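Local atomic coordinates of 6-phosphogluconate dehydratase (Shewanella oneidensis, PDB entry 2GP4), a protein that catalyses the dehydration of 6-phosphogluconate to 2-keto-3-deoxy-6-phosphogluconate in the Entner-Doudoroff pathway, captured here in a form lacking its iron-sulfur cluster. Residues N475-L480 with G484-D489; V491-G496 with D562-D567; K509-L514 with G530-A535; P540-L545 with G571-L576. All blocks are in the same frame, centred on the assembly; numbering follows the deposited sequence.

Interaction 1 (N475-L480 with G484-D489); sequences NKLDAL and GALDRD
Leu480 meets Ala485 at a Schellman motif, the turn that ends the short helix 477-482. Its backbone signature is the bond from Ala485 N to Leu480 O, 3.1 Å long and moderately bent at hydrogen, paired with the bond from Gly484 N to Phe481 O. Gly484 is the C-prime residue and takes a positive phi of 72°, which a residue without a side chain adopts at little cost. Ser483 OG also bonds to Leu480 O, so this carbonyl at the helix end has two partners. The same turn brings Ala485 CB close to Leu480 O, where a small methyl can sit against the last turn.

The apolar contacts lie beside this bond. Ala485 CB packs on Leu480 CD1 at 3.9 Å. Deeper in, Leu477 CD1 touches Leu486 CD1 at 3.7 Å, the two side chains crossing at about a right angle. With CG of Leu477 opposite the backbone N (chi1 -172°), its tip comes nearer to the returning chain than its CB direction alone suggests. Both leucines also pack on Val492 of strand 490-494, and branched apolar side chains suit this place, where the helix and the loop after it lie on the sheet.

Further polar bonds shape the loop. A type I turn runs from Gly484 to Asp487, and an inverse gamma turn centred on Asp487 overlaps its end. Arg488 folds back over this bend: its NE donates to Ala485 O at 2.9 Å, with the oxygen lying 30° out of the guanidinium plane, while NH2 adds a weak bond to the same oxygen.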
# COMPACT_ATOMS: atom_id res chain seq x y z
N ASN A 475 -1.18 24.96 -3.60
CA ASN A 475 -1.74 25.93 -4.53
C ASN A 475 -0.90 27.20 -4.68
O ASN A 475 -1.02 27.90 -5.68
CB ASN A 475 -3.18 26.28 -4.14
CG ASN A 475 -4.10 25.08 -4.17
OD1 ASN A 475 -4.29 24.44 -5.21
ND2 ASN A 475 -4.68 24.76 -3.02
N LYS A 476 -0.06 27.48 -3.69
CA LYS A 476 0.83 28.64 -3.70
C LYS A 476 2.01 28.50 -4.67
O LYS A 476 2.71 29.48 -4.95
CB LYS A 476 1.39 28.89 -2.29
CG LYS A 476 0.41 29.52 -1.33
CD LYS A 476 1.06 29.72 0.02
CE LYS A 476 0.24 30.66 0.91
NZ LYS A 476 -0.92 29.98 1.52
N LEU A 477 2.21 27.29 -5.19
CA LEU A 477 3.37 26.96 -6.01
C LEU A 477 3.36 27.61 -7.39
O LEU A 477 4.40 28.07 -7.88
CB LEU A 477 3.53 25.44 -6.15
CG LEU A 477 4.82 24.95 -6.83
CD1 LEU A 477 6.02 25.19 -5.93
CD2 LEU A 477 4.71 23.49 -7.25
N ASP A 478 2.19 27.65 -8.03
CA ASP A 478 2.05 28.15 -9.40
C ASP A 478 2.44 29.63 -9.56
O ASP A 478 3.12 30.00 -10.52
CB ASP A 478 0.63 27.89 -9.93
CG ASP A 478 0.51 28.14 -11.42
OD1 ASP A 478 1.29 27.54 -12.20
OD2 ASP A 478 -0.38 28.92 -11.82
N ALA A 479 2.01 30.46 -8.62
CA ALA A 479 2.33 31.89 -8.65
C ALA A 479 3.84 32.15 -8.49
O ALA A 479 4.39 33.07 -9.09
CB ALA A 479 1.55 32.63 -7.57
N LEU A 480 4.47 31.30 -7.68
CA LEU A 480 5.90 31.35 -7.43
C LEU A 480 6.65 30.93 -8.69
O LEU A 480 7.66 31.55 -9.06
CB LEU A 480 6.22 30.40 -6.27
CG LEU A 480 7.31 30.66 -5.23
CD1 LEU A 480 7.42 32.11 -4.80
CD2 LEU A 480 7.02 29.77 -4.03
N GLY A 484 9.01 33.31 -11.85
CA GLY A 484 10.37 32.86 -12.14
C GLY A 484 11.20 32.60 -10.90
O GLY A 484 12.42 32.43 -10.99
N ALA A 485 10.54 32.56 -9.74
CA ALA A 485 11.22 32.33 -8.47
C ALA A 485 11.78 30.91 -8.32
O ALA A 485 12.63 30.67 -7.45
CB ALA A 485 10.30 32.67 -7.30
N LEU A 486 11.32 29.99 -9.16
CA LEU A 486 11.80 28.60 -9.13
C LEU A 486 12.76 28.25 -10.27
O LEU A 486 13.23 27.12 -10.36
CB LEU A 486 10.62 27.62 -9.13
CG LEU A 486 9.51 27.75 -8.08
CD1 LEU A 486 8.41 26.74 -8.36
CD2 LEU A 486 10.07 27.56 -6.67
N ASP A 487 13.04 29.23 -11.13
CA ASP A 487 13.93 29.02 -12.27
C ASP A 487 15.40 29.01 -11.83
O ASP A 487 16.24 29.74 -12.37
CB ASP A 487 13.70 30.09 -13.35
CG ASP A 487 12.35 29.95 -14.04
OD1 ASP A 487 11.66 28.92 -13.87
OD2 ASP A 487 11.97 30.90 -14.77
N ARG A 488 15.69 28.17 -10.84
CA ARG A 488 17.03 27.98 -10.28
C ARG A 488 17.06 26.68 -9.48
O ARG A 488 16.02 26.09 -9.22
CB ARG A 488 17.46 29.17 -9.41
CG ARG A 488 16.37 29.82 -8.56
CD ARG A 488 16.17 29.10 -7.25
NE ARG A 488 15.13 29.72 -6.43
CZ ARG A 488 15.36 30.52 -5.39
NH1 ARG A 488 16.60 30.83 -5.04
NH2 ARG A 488 14.34 31.02 -4.71
N ASP A 489 18.26 26.23 -9.11
CA ASP A 489 18.39 25.10 -8.21
C ASP A 489 17.69 25.44 -6.89
O ASP A 489 17.93 26.51 -6.32
CB ASP A 489 19.87 24.78 -7.94
CG ASP A 489 20.63 24.40 -9.20
OD1 ASP A 489 20.04 24.36 -10.30
OD2 ASP A 489 21.84 24.13 -9.09

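Interaction 2 (V491-G496 with D562-D567); sequences VVVVKG and DLIRVD
Strands 490-494 and 563-567 belong to one mixed sheet, and Val491 and Val493 of the first meet Ile564 of the second on its inner face. No hydrogen bond joins the two segments; the contact is made almost wholly by apolar side chains. Ile564 CG2 sits over the fork of Val491, 3.9 Å from CG1 and 4.0 Å from CG2. The two side chains cross at about a right angle. Val491 CG2 also reaches Ile564 O at 3.8 Å.

Strand 463-471 runs between the two strands in the sheet and hydrogen-bonds to Val491 and Val493. That side chains should meet past an intervening strand, with the CA atoms of Val491 and Ile564 only 6.8 Å apart, shows how strongly this mainly beta C-terminal domain curls its sheet around an apolar interior.

The other arm of Ile564 runs to Val493: CG1 lies beside the backbone N (chi1 -83°), and CD1 at its end comes to 3.7 Å from Val493 CG2. Beta-branched residues suit extended strands and give short, stiff side chains to such a core. Val491 and Val493 point inward while Val492 between them faces the helices, and Met527 of strand 524-528 packs on Val491 and Ile564.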
# COMPACT_ATOMS: atom_id res chain seq x y z
N VAL A 491 15.21 23.42 -3.36
CA VAL A 491 14.39 22.37 -2.79
C VAL A 491 13.05 23.00 -2.39
O VAL A 491 13.01 23.84 -1.50
CB VAL A 491 15.08 21.67 -1.59
CG1 VAL A 491 14.16 20.62 -0.96
CG2 VAL A 491 16.40 21.04 -2.02
N VAL A 492 11.98 22.61 -3.08
CA VAL A 492 10.64 23.10 -2.76
C VAL A 492 10.07 22.35 -1.54
O VAL A 492 9.82 21.14 -1.59
CB VAL A 492 9.68 22.97 -3.97
CG1 VAL A 492 8.27 23.44 -3.61
CG2 VAL A 492 10.21 23.76 -5.16
N VAL A 493 9.89 23.09 -0.45
CA VAL A 493 9.38 22.55 0.80
C VAL A 493 7.90 22.86 0.92
O VAL A 493 7.50 24.03 0.92
CB VAL A 493 10.13 23.14 2.02
CG1 VAL A 493 9.48 22.71 3.35
CG2 VAL A 493 11.62 22.78 1.98
N VAL A 494 7.10 21.81 1.03
CA VAL A 494 5.66 21.95 1.19
C VAL A 494 5.26 21.40 2.56
O VAL A 494 5.29 20.19 2.79
CB VAL A 494 4.89 21.20 0.07
CG1 VAL A 494 3.41 21.53 0.14
CG2 VAL A 494 5.46 21.55 -1.31
N LYS A 495 4.90 22.29 3.46
CA LYS A 495 4.58 21.89 4.82
C LYS A 495 3.09 22.00 5.11
O LYS A 495 2.32 22.49 4.28
CB LYS A 495 5.43 22.68 5.82
CG LYS A 495 5.28 24.19 5.72
CD LYS A 495 6.01 24.87 6.85
CE LYS A 495 5.74 26.37 6.84
NZ LYS A 495 6.57 27.05 7.87
N GLY A 496 2.69 21.51 6.29
CA GLY A 496 1.29 21.48 6.71
C GLY A 496 0.46 20.51 5.89
O GLY A 496 -0.73 20.74 5.64
N ASP A 562 17.72 28.67 3.17
CA ASP A 562 18.41 27.60 3.89
C ASP A 562 18.82 26.49 2.94
O ASP A 562 18.05 26.11 2.06
CB ASP A 562 17.50 26.99 4.96
CG ASP A 562 17.11 27.97 6.05
OD1 ASP A 562 17.66 29.09 6.10
OD2 ASP A 562 16.24 27.61 6.87
N LEU A 563 20.04 25.98 3.10
CA LEU A 563 20.48 24.84 2.30
C LEU A 563 19.89 23.55 2.84
O LEU A 563 19.95 23.27 4.04
CB LEU A 563 22.01 24.74 2.27
CG LEU A 563 22.87 25.55 1.28
CD1 LEU A 563 22.21 25.72 -0.10
CD2 LEU A 563 23.24 26.90 1.85
N ILE A 564 19.30 22.77 1.94
CA ILE A 564 18.78 21.45 2.26
C ILE A 564 19.43 20.43 1.35
O ILE A 564 19.44 20.58 0.13
CB ILE A 564 17.26 21.39 2.06
CG1 ILE A 564 16.55 21.94 3.29
CG2 ILE A 564 16.81 19.96 1.76
CD1 ILE A 564 15.14 22.43 3.01
N ARG A 565 19.98 19.38 1.96
CA ARG A 565 20.61 18.31 1.21
C ARG A 565 19.68 17.11 1.20
O ARG A 565 19.40 16.53 2.25
CB ARG A 565 21.97 17.94 1.82
CG ARG A 565 22.75 16.87 1.06
CD ARG A 565 24.02 16.41 1.79
NE ARG A 565 24.99 17.50 1.98
CZ ARG A 565 25.51 17.86 3.15
NH1 ARG A 565 25.20 17.23 4.27
NH2 ARG A 565 26.38 18.87 3.19
N VAL A 566 19.17 16.75 0.02
CA VAL A 566 18.51 15.47 -0.17
C VAL A 566 19.47 14.51 -0.88
O VAL A 566 19.75 14.65 -2.07
CB VAL A 566 17.11 15.58 -0.88
CG1 VAL A 566 17.20 16.38 -2.16
CG2 VAL A 566 16.51 14.20 -1.14
N ASP A 567 20.01 13.58 -0.11
CA ASP A 567 20.96 12.61 -0.63
C ASP A 567 20.35 11.22 -0.57
O ASP A 567 20.31 10.58 0.48
CB ASP A 567 22.26 12.68 0.19
CG ASP A 567 23.43 11.99 -0.49
OD1 ASP A 567 23.27 10.85 -0.99
OD2 ASP A 567 24.53 12.59 -0.51

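Interaction 3 (K509-L514 with G530-A535); sequences KLTPLL and GRMSGA
Met532, present as selenomethionine, packs against Leu510 and Thr511, where the chain enters helix 511-519. Its CB points toward that segment, and with chi1 at -88° CG lies opposite the carbonyl carbon, on the side of the backbone N. CG meets Thr511 CG2 at 3.9 Å. The chain then bends at chi2, bringing SE to 4.1 Å from Leu510 CD2, where the leucine side chain crosses it at about a right angle. A second bend at chi3 (112°) turns the terminal CE back, so that it too lies near Thr511 CG2, at 4.0 Å. The threonine methyl thus fits the curve of the Met532 chain, meeting it at CG and again at CE, as the two side chains slide past each other in opposite directions.

No hydrogen bond crosses between the segments. An unbranched, flexible chain suits this place because it can curl to follow two differently shaped neighbours, while threonine offers a methyl to the apolar side. Met532 sits in the loop between strands 524-528 and 541-546, with Leu526 of the former and Ala541 of the latter also against it; Leu510 reaches the same Leu526 and, through its other branch, CD1, Leu477 of helix 477-482.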
# COMPACT_ATOMS: atom_id res chain seq x y z
N LYS A 509 -0.46 18.57 -7.69
CA LYS A 509 -0.02 19.78 -8.39
C LYS A 509 1.48 20.07 -8.29
O LYS A 509 1.95 21.10 -8.76
CB LYS A 509 -0.83 20.99 -7.90
CG LYS A 509 -2.29 20.98 -8.34
CD LYS A 509 -3.14 21.99 -7.58
CE LYS A 509 -3.00 23.39 -8.16
NZ LYS A 509 -4.12 24.27 -7.70
N LEU A 510 2.23 19.14 -7.69
CA LEU A 510 3.65 19.37 -7.36
C LEU A 510 4.63 18.86 -8.41
O LEU A 510 5.51 19.61 -8.86
CB LEU A 510 3.97 18.76 -5.99
CG LEU A 510 4.03 19.66 -4.76
CD1 LEU A 510 3.16 20.91 -4.88
CD2 LEU A 510 3.69 18.88 -3.49
N THR A 511 4.49 17.59 -8.77
CA THR A 511 5.43 16.90 -9.67
C THR A 511 5.57 17.47 -11.09
O THR A 511 6.69 17.49 -11.62
CB THR A 511 5.16 15.37 -9.74
OG1 THR A 511 3.83 15.14 -10.21
CG2 THR A 511 5.33 14.73 -8.36
N PRO A 512 4.46 17.91 -11.73
CA PRO A 512 4.57 18.36 -13.12
C PRO A 512 5.49 19.57 -13.32
O PRO A 512 6.33 19.56 -14.22
CB PRO A 512 3.12 18.74 -13.49
CG PRO A 512 2.26 18.04 -12.49
CD PRO A 512 3.07 18.01 -11.24
N LEU A 513 5.32 20.60 -12.50
CA LEU A 513 6.11 21.83 -12.63
C LEU A 513 7.58 21.59 -12.29
O LEU A 513 8.48 22.05 -13.02
CB LEU A 513 5.53 22.96 -11.78
CG LEU A 513 4.06 23.39 -11.99
CD1 LEU A 513 3.78 24.71 -11.27
CD2 LEU A 513 3.68 23.50 -13.47
N LEU A 514 7.83 20.86 -11.21
CA LEU A 514 9.19 20.55 -10.79
C LEU A 514 9.93 19.68 -11.79
O LEU A 514 11.14 19.84 -11.97
CB LEU A 514 9.19 19.92 -9.39
CG LEU A 514 9.31 21.05 -8.37
CD1 LEU A 514 8.13 21.11 -7.43
CD2 LEU A 514 10.64 20.98 -7.63
N GLY A 530 3.72 15.59 3.72
CA GLY A 530 2.61 14.90 3.08
C GLY A 530 3.06 13.89 2.04
O GLY A 530 4.09 13.24 2.20
N ARG A 531 2.29 13.78 0.97
CA ARG A 531 2.46 12.76 -0.05
C ARG A 531 1.94 13.27 -1.39
O ARG A 531 1.17 14.23 -1.44
CB ARG A 531 1.70 11.49 0.35
CG ARG A 531 0.20 11.70 0.59
CD ARG A 531 -0.54 10.40 0.74
NE ARG A 531 -1.96 10.61 1.05
CZ ARG A 531 -2.89 9.64 1.06
NH1 ARG A 531 -2.56 8.38 0.80
NH2 ARG A 531 -4.15 9.94 1.35
N MSE A 532 2.35 12.62 -2.48
CA MSE A 532 1.79 12.90 -3.80
C MSE A 532 0.80 11.80 -4.17
O MSE A 532 0.24 11.14 -3.29
CB MSE A 532 2.90 13.02 -4.85
CG MSE A 532 3.46 14.42 -4.98
SE MSE A 532 4.65 14.88 -3.51
CE MSE A 532 6.31 14.94 -4.53
N SER A 533 0.58 11.60 -5.47
CA SER A 533 -0.29 10.53 -5.99
C SER A 533 0.06 9.13 -5.47
O SER A 533 -0.75 8.21 -5.56
CB SER A 533 -0.25 10.53 -7.52
OG SER A 533 1.08 10.37 -7.99
N GLY A 534 1.28 8.96 -4.95
CA GLY A 534 1.77 7.64 -4.57
C GLY A 534 2.63 6.99 -5.65
O GLY A 534 3.27 5.97 -5.40
N ALA A 535 2.64 7.59 -6.84
CA ALA A 535 3.43 7.10 -7.97
C ALA A 535 4.91 7.53 -7.88
O ALA A 535 5.29 8.27 -6.97
CB ALA A 535 2.80 7.57 -9.29

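Interaction 4 (P540-L545 with G571-L576); sequences PAAIHL and GELSLL
Next to Leu573, which packs on Ala542 and Leu545, Glu572 OE2 is gripped by two groups. Ser574 OG donates to it at 2.8 Å, approaching on the anti side and 35° out of the carboxylate plane, and Arg565 NH1 of the adjoining strand 563-567 makes a salt bridge to it. Glu572 and Ser574 alternate with Leu573 along strand 572-575, so the polar side chains take one face of the sheet and the leucine takes the other. Gly571 and Glu572 both oppose Asp567 in a G1 beta bulge, whose glycine adopts the positive phi that other residues enter with difficulty.

On the inner face Leu573 has CG opposite the backbone N (chi1 -177°), which carries its fork toward strand 541-546. The branches part company there: CD1 meets Ala542 CB at 4.0 Å, and CD2 meets Leu545 CD1 at 3.8 Å. The chain corner at His544 brings Leu545 round to point at the same leucine, and Met527 of strand 524-528 packs on both Leu545 and Leu573.

Strands 541-546 and 572-575 stand well apart in the strand order and meet across the interior. Their contact therefore rests on excluding water, without directional bonds, while the charged pairing stays on the other face.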
# COMPACT_ATOMS: atom_id res chain seq x y z
N PRO A 540 13.60 13.91 -7.47
CA PRO A 540 13.77 13.36 -6.13
C PRO A 540 12.78 14.01 -5.17
O PRO A 540 12.72 15.24 -5.08
CB PRO A 540 15.21 13.75 -5.76
CG PRO A 540 15.54 14.89 -6.67
CD PRO A 540 14.84 14.58 -7.94
N ALA A 541 12.00 13.18 -4.48
CA ALA A 541 11.00 13.69 -3.54
C ALA A 541 11.09 13.00 -2.18
O ALA A 541 10.87 11.79 -2.08
CB ALA A 541 9.61 13.54 -4.14
N ALA A 542 11.45 13.76 -1.15
CA ALA A 542 11.40 13.26 0.22
C ALA A 542 9.99 13.48 0.75
O ALA A 542 9.55 14.62 0.88
CB ALA A 542 12.42 13.96 1.08
N ILE A 543 9.28 12.38 1.02
CA ILE A 543 7.85 12.42 1.36
C ILE A 543 7.57 11.77 2.72
O ILE A 543 8.41 11.02 3.24
CB ILE A 543 6.96 11.75 0.27
CG1 ILE A 543 7.32 10.26 0.09
CG2 ILE A 543 7.08 12.49 -1.06
CD1 ILE A 543 6.31 9.47 -0.73
N HIS A 544 6.40 12.05 3.30
CA HIS A 544 6.01 11.51 4.61
C HIS A 544 6.95 12.00 5.73
O HIS A 544 7.02 11.37 6.80
CB HIS A 544 5.95 9.97 4.59
CG HIS A 544 5.07 9.40 3.53
ND1 HIS A 544 4.69 8.08 3.50
CD2 HIS A 544 4.48 9.98 2.45
CE1 HIS A 544 3.92 7.86 2.45
NE2 HIS A 544 3.77 9.00 1.80
N LEU A 545 7.65 13.11 5.50
CA LEU A 545 8.56 13.69 6.49
C LEU A 545 7.90 13.78 7.87
O LEU A 545 6.76 14.23 8.02
CB LEU A 545 9.08 15.07 6.06
CG LEU A 545 10.15 15.68 6.98
CD1 LEU A 545 11.35 14.75 7.18
CD2 LEU A 545 10.61 17.04 6.48
N GLY A 571 21.36 8.23 1.99
CA GLY A 571 20.16 8.16 2.82
C GLY A 571 20.09 9.34 3.76
O GLY A 571 19.47 9.28 4.82
N GLU A 572 20.75 10.43 3.37
CA GLU A 572 20.83 11.62 4.20
C GLU A 572 19.79 12.66 3.78
O GLU A 572 19.58 12.91 2.59
CB GLU A 572 22.24 12.22 4.13
CG GLU A 572 22.57 13.20 5.27
CD GLU A 572 23.85 14.02 5.03
OE1 GLU A 572 24.55 13.79 4.01
OE2 GLU A 572 24.16 14.90 5.87
N LEU A 573 19.13 13.24 4.78
CA LEU A 573 18.25 14.39 4.60
C LEU A 573 18.60 15.42 5.68
O LEU A 573 18.25 15.24 6.85
CB LEU A 573 16.79 13.96 4.71
CG LEU A 573 15.69 14.99 4.49
CD1 LEU A 573 15.61 15.40 3.02
CD2 LEU A 573 14.38 14.42 4.94
N SER A 574 19.30 16.48 5.28
CA SER A 574 19.81 17.46 6.23
C SER A 574 19.43 18.89 5.91
O SER A 574 19.56 19.33 4.76
CB SER A 574 21.34 17.37 6.32
OG SER A 574 21.76 16.08 6.75
N LEU A 575 18.97 19.62 6.92
CA LEU A 575 18.88 21.07 6.86
C LEU A 575 20.22 21.65 7.33
O LEU A 575 20.64 21.43 8.47
CB LEU A 575 17.73 21.59 7.72
CG LEU A 575 17.43 23.10 7.74
CD1 LEU A 575 16.99 23.60 6.36
CD2 LEU A 575 16.39 23.44 8.80
N LEU A 576 20.89 22.38 6.44
CA LEU A 576 22.26 22.81 6.68
C LEU A 576 22.32 24.13 7.45
O LEU A 576 22.89 25.12 6.97
CB LEU A 576 23.04 22.89 5.37
CG LEU A 576 23.60 21.60 4.76
CD1 LEU A 576 22.54 20.57 4.48
CD2 LEU A 576 24.35 21.93 3.48

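All four contacts lie in the mainly beta C-terminal domain, grouped around one curled mixed sheet. Interactions 2 and 4 lie in its interior: their centres are 7 Å apart, and neighbouring strands 563-567 and 572-575 link them. Interactions 1 and 3 lie on the outer face of the sheet, where helices 477-482 and 511-519 cover strand 490-494; Val492 packs on Leu477 and on Leu514, and Val494 on Leu510. Along the chain interaction 1 closes first, interaction 3 is nested within the loop of interaction 2, and interaction 4 interleaves with interaction 2. Interactions 1 and 4, with centres 20 Å apart, do not touch. Successive segments thus build a layered domain of helices, sheet and apolar core.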